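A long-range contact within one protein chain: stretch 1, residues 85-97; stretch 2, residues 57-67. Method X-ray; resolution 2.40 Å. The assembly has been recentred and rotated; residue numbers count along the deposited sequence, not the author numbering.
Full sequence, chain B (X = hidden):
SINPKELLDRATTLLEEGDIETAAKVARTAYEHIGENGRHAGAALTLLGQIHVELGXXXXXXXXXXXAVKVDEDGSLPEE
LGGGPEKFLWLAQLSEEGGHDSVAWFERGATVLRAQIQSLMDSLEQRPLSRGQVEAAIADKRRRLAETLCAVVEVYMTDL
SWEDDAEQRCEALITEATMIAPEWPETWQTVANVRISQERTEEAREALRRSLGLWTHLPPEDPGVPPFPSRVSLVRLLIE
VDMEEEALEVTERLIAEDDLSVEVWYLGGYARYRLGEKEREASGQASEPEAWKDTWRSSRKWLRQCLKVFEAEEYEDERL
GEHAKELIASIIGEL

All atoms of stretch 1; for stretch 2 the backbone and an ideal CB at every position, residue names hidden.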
# COMPACT_ATOMS: atom_id res chain seq x y z
N PRO B 85 -13.10 -16.87 -8.80
CA PRO B 85 -12.10 -16.81 -9.87
C PRO B 85 -10.67 -16.58 -9.37
O PRO B 85 -9.72 -16.72 -10.15
CB PRO B 85 -12.56 -15.62 -10.71
CG PRO B 85 -13.31 -14.76 -9.77
CD PRO B 85 -13.97 -15.68 -8.79
N GLU B 86 -10.53 -16.25 -8.09
CA GLU B 86 -9.26 -15.90 -7.47
C GLU B 86 -8.18 -16.95 -7.71
O GLU B 86 -7.03 -16.63 -8.01
CB GLU B 86 -9.45 -15.68 -5.97
CG GLU B 86 -8.19 -15.32 -5.19
CD GLU B 86 -8.40 -15.28 -3.69
OE1 GLU B 86 -9.55 -15.05 -3.25
OE2 GLU B 86 -7.42 -15.48 -2.94
N LYS B 87 -8.57 -18.22 -7.58
CA LYS B 87 -7.62 -19.32 -7.74
C LYS B 87 -6.99 -19.38 -9.14
O LYS B 87 -5.83 -19.78 -9.28
CB LYS B 87 -8.29 -20.66 -7.41
CG LYS B 87 -9.55 -20.96 -8.21
CD LYS B 87 -10.25 -22.21 -7.68
CE LYS B 87 -11.54 -22.51 -8.42
NZ LYS B 87 -12.63 -21.54 -8.10
N PHE B 88 -7.74 -19.00 -10.17
CA PHE B 88 -7.20 -19.01 -11.53
C PHE B 88 -6.14 -17.92 -11.67
O PHE B 88 -5.10 -18.14 -12.28
CB PHE B 88 -8.32 -18.78 -12.56
CG PHE B 88 -9.37 -19.84 -12.54
CD1 PHE B 88 -9.14 -21.08 -13.12
CD2 PHE B 88 -10.60 -19.60 -11.95
CE1 PHE B 88 -10.12 -22.06 -13.10
CE2 PHE B 88 -11.58 -20.58 -11.94
CZ PHE B 88 -11.34 -21.81 -12.52
N LEU B 89 -6.43 -16.76 -11.10
CA LEU B 89 -5.55 -15.60 -11.22
C LEU B 89 -4.24 -15.82 -10.48
O LEU B 89 -3.18 -15.41 -10.95
CB LEU B 89 -6.25 -14.34 -10.71
CG LEU B 89 -7.65 -14.08 -11.28
CD1 LEU B 89 -8.25 -12.80 -10.71
CD2 LEU B 89 -7.63 -14.02 -12.81
N TRP B 90 -4.31 -16.49 -9.33
CA TRP B 90 -3.11 -16.77 -8.56
C TRP B 90 -2.22 -17.80 -9.25
O TRP B 90 -1.00 -17.70 -9.19
CB TRP B 90 -3.45 -17.26 -7.15
CG TRP B 90 -3.54 -16.14 -6.16
CD1 TRP B 90 -4.67 -15.70 -5.52
CD2 TRP B 90 -2.48 -15.30 -5.71
NE1 TRP B 90 -4.36 -14.65 -4.70
CE2 TRP B 90 -3.02 -14.39 -4.79
CE3 TRP B 90 -1.11 -15.24 -5.99
CZ2 TRP B 90 -2.25 -13.42 -4.15
CZ3 TRP B 90 -0.34 -14.28 -5.35
CH2 TRP B 90 -0.91 -13.38 -4.44
N LEU B 91 -2.84 -18.79 -9.90
CA LEU B 91 -2.08 -19.81 -10.62
C LEU B 91 -1.33 -19.20 -11.79
O LEU B 91 -0.25 -19.68 -12.16
CB LEU B 91 -3.01 -20.92 -11.11
CG LEU B 91 -3.43 -21.94 -10.05
CD1 LEU B 91 -4.61 -22.75 -10.54
CD2 LEU B 91 -2.26 -22.86 -9.70
N ALA B 92 -1.91 -18.15 -12.37
CA ALA B 92 -1.29 -17.43 -13.48
C ALA B 92 -0.01 -16.73 -13.02
O ALA B 92 1.00 -16.77 -13.72
CB ALA B 92 -2.27 -16.42 -14.05
N GLN B 93 -0.06 -16.09 -11.86
CA GLN B 93 1.09 -15.37 -11.33
C GLN B 93 2.15 -16.32 -10.79
O GLN B 93 3.35 -16.06 -10.88
CB GLN B 93 0.68 -14.41 -10.22
CG GLN B 93 0.05 -13.14 -10.73
CD GLN B 93 -0.29 -12.14 -9.62
OE1 GLN B 93 -0.97 -11.14 -9.88
NE2 GLN B 93 0.18 -12.40 -8.40
N LEU B 94 1.68 -17.44 -10.23
CA LEU B 94 2.57 -18.42 -9.62
C LEU B 94 3.14 -19.40 -10.64
O LEU B 94 3.97 -20.24 -10.30
CB LEU B 94 1.83 -19.17 -8.51
CG LEU B 94 1.85 -18.51 -7.13
CD1 LEU B 94 1.60 -17.00 -7.21
CD2 LEU B 94 0.85 -19.16 -6.17
N SER B 95 2.70 -19.29 -11.89
CA SER B 95 3.14 -20.19 -12.94
C SER B 95 4.65 -20.17 -13.10
O SER B 95 5.26 -19.10 -13.17
CB SER B 95 2.49 -19.82 -14.27
OG SER B 95 3.04 -20.60 -15.33
N GLU B 96 5.24 -21.35 -13.14
CA GLU B 96 6.69 -21.49 -13.22
C GLU B 96 7.16 -21.39 -14.67
O GLU B 96 8.31 -21.07 -14.93
CB GLU B 96 7.14 -22.82 -12.59
CG GLU B 96 6.28 -24.03 -12.97
CD GLU B 96 5.09 -24.23 -12.03
OE1 GLU B 96 3.94 -23.94 -12.44
OE2 GLU B 96 5.30 -24.69 -10.89
N GLU B 97 6.26 -21.67 -15.61
CA GLU B 97 6.53 -21.47 -17.02
C GLU B 97 6.34 -20.00 -17.38
O GLU B 97 7.13 -19.43 -18.14
CB GLU B 97 5.61 -22.34 -17.88
CG GLU B 97 5.70 -22.05 -19.38
CD GLU B 97 4.89 -23.01 -20.24
OE1 GLU B 97 4.23 -22.54 -21.19
OE2 GLU B 97 4.92 -24.23 -19.97
N UNK B 57 5.05 -19.18 1.38
CA UNK B 57 5.21 -20.54 0.87
C UNK B 57 4.48 -20.69 -0.46
O UNK B 57 3.33 -21.12 -0.51
CB UNK B 57 4.69 -21.56 1.88
N UNK B 58 5.18 -20.34 -1.53
CA UNK B 58 4.59 -20.29 -2.87
C UNK B 58 4.22 -21.68 -3.38
O UNK B 58 3.20 -21.84 -4.05
CB UNK B 58 5.56 -19.62 -3.85
N UNK B 59 5.05 -22.67 -3.08
CA UNK B 59 4.84 -24.01 -3.62
C UNK B 59 3.65 -24.69 -2.97
O UNK B 59 2.94 -25.47 -3.62
CB UNK B 59 6.10 -24.86 -3.43
N UNK B 60 3.43 -24.42 -1.69
CA UNK B 60 2.25 -24.92 -1.00
C UNK B 60 1.02 -24.22 -1.55
O UNK B 60 -0.01 -24.84 -1.79
CB UNK B 60 2.36 -24.71 0.51
N UNK B 61 1.16 -22.91 -1.76
CA UNK B 61 0.07 -22.10 -2.30
C UNK B 61 -0.37 -22.59 -3.68
O UNK B 61 -1.56 -22.61 -3.97
CB UNK B 61 0.50 -20.63 -2.38
N UNK B 62 0.59 -22.98 -4.51
CA UNK B 62 0.28 -23.44 -5.86
C UNK B 62 -0.51 -24.74 -5.82
O UNK B 62 -1.50 -24.91 -6.53
CB UNK B 62 1.56 -23.63 -6.67
N UNK B 63 -0.08 -25.67 -4.98
CA UNK B 63 -0.75 -26.96 -4.85
C UNK B 63 -2.19 -26.82 -4.34
O UNK B 63 -3.09 -27.52 -4.81
CB UNK B 63 0.05 -27.86 -3.91
N UNK B 64 -2.41 -25.90 -3.41
CA UNK B 64 -3.75 -25.69 -2.85
C UNK B 64 -4.67 -25.05 -3.88
O UNK B 64 -5.82 -25.47 -4.05
CB UNK B 64 -3.68 -24.82 -1.60
N UNK B 65 -4.16 -24.03 -4.56
CA UNK B 65 -4.92 -23.34 -5.59
C UNK B 65 -5.21 -24.28 -6.76
O UNK B 65 -6.28 -24.23 -7.36
CB UNK B 65 -4.16 -22.10 -6.07
N UNK B 66 -4.25 -25.16 -7.06
CA UNK B 66 -4.43 -26.15 -8.13
C UNK B 66 -5.51 -27.17 -7.77
O UNK B 66 -6.33 -27.55 -8.60
CB UNK B 66 -3.11 -26.87 -8.42
N UNK B 67 -5.50 -27.62 -6.51
CA UNK B 67 -6.49 -28.58 -6.04
C UNK B 67 -7.88 -27.95 -6.04
O UNK B 67 -8.88 -28.62 -6.30
CB UNK B 67 -6.13 -29.08 -4.64

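The two helices run roughly antiparallel, at 141°, with axes 9.2 Å apart at closest approach.

Position 57 precedes the helix, with phi/psi of -89/86 and nothing of stretch 1 near its CB. A capping side chain such as Asp, Asn, Ser or Thr would suit. It is Asp57, whose OD2 accepts from the N of position 60 at 3.0 Å.

Position 58 points sideways; its ideal CB is 5.1 Å from Leu94 CG. A medium apolar side chain could reach that leucine. It is Ile58, with CG2 3.8 Å from Leu94 CG.

Positions 59 and 60 have no stretch 1 atom near CB, so many residues would fit. They are Asp59 and Ala60.

Position 61 points toward stretch 1, and its ideal CB is 4.1 Å from Leu94 CD2. A small apolar side chain already makes contact; stretch 1 does not exclude a larger one. It is Ala61, whose CB packs against that methyl.

Position 62 points sideways; its ideal CB is 4.6 Å from Leu94 CD2 and 4.9 Å from Leu91 CD2. Farther out lie the carbonyl of Leu94 and the acid of Glu96. A long donor, Arg or Lys, would suit; Gln might reach the carbonyl. It is Arg62. Arg62 NE and Arg62 NH2 both donate to Leu94 O, at 3.2 and 2.9 Å. Glu96 OE2 sits over the guanidinium face, 3.1 Å from Arg62 NE. This salt bridge is by charge alone; no N-H points at the oxygen. Arg62 NH1 forms a salt bridge with Asp59 OD1 at 3.2 Å.

Position 65 points toward stretch 1. Its ideal CB is 4.0 Å from Leu91 CG and 4.3 Å from Lys87 O. Ahead lies a hollow among Glu86, Lys87, Trp90 and Leu91, with a carboxylate at its far end. Leu, Met or Phe could fill part of it; a long side chain with a terminal donor would use more. It is Tyr65. Trp90 CB lies over its ring face, 3.9 Å from the centroid. The tyrosine ring and the Trp90 five-membered ring are near parallel but slid apart, at 11°. Tyr65 OH donates to Glu86 OE2 at 3.2 Å.

Position 66 points away, yet its ideal CB is 4.3 Å from Leu91 CD2. A small apolar residue suits. It is Ala66, which touches that methyl.

Positions 63, 64 and 67 have no stretch 1 atom near CB, and the choice is wide. They are Asn63, Tyr64 and Ala67.

Stretch 2 (57-67) DIDAARNYYAA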
# COMPACT_ATOMS: atom_id res chain seq x y z
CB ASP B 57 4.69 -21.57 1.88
CG ASP B 57 5.03 -23.00 1.48
OD1 ASP B 57 5.00 -23.89 2.36
OD2 ASP B 57 5.35 -23.23 0.29
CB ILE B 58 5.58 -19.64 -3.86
CG1 ILE B 58 6.00 -18.25 -3.37
CG2 ILE B 58 4.98 -19.53 -5.25
CD1 ILE B 58 4.85 -17.30 -3.11
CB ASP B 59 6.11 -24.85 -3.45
CG ASP B 59 7.29 -24.28 -4.22
OD1 ASP B 59 7.37 -24.53 -5.44
OD2 ASP B 59 8.13 -23.59 -3.61
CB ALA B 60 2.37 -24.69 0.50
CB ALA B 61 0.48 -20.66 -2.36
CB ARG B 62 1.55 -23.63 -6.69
CG ARG B 62 1.29 -24.03 -8.14
CD ARG B 62 2.57 -24.24 -8.95
NE ARG B 62 3.46 -23.07 -8.92
CZ ARG B 62 4.54 -22.96 -8.16
NH1 ARG B 62 4.91 -23.94 -7.34
NH2 ARG B 62 5.27 -21.85 -8.20
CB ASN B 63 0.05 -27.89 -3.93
CG ASN B 63 1.44 -28.20 -4.49
OD1 ASN B 63 1.60 -28.42 -5.69
ND2 ASN B 63 2.43 -28.21 -3.61
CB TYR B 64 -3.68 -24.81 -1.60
CG TYR B 64 -3.25 -25.54 -0.35
CD1 TYR B 64 -3.96 -26.64 0.12
CD2 TYR B 64 -2.14 -25.12 0.39
CE1 TYR B 64 -3.57 -27.31 1.26
CE2 TYR B 64 -1.76 -25.78 1.53
CZ TYR B 64 -2.48 -26.88 1.97
OH TYR B 64 -2.10 -27.55 3.11
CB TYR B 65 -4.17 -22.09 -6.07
CG TYR B 65 -4.37 -20.86 -5.20
CD1 TYR B 65 -5.64 -20.42 -4.86
CD2 TYR B 65 -3.28 -20.14 -4.72
CE1 TYR B 65 -5.82 -19.30 -4.07
CE2 TYR B 65 -3.45 -19.01 -3.93
CZ TYR B 65 -4.73 -18.60 -3.61
OH TYR B 65 -4.91 -17.48 -2.82
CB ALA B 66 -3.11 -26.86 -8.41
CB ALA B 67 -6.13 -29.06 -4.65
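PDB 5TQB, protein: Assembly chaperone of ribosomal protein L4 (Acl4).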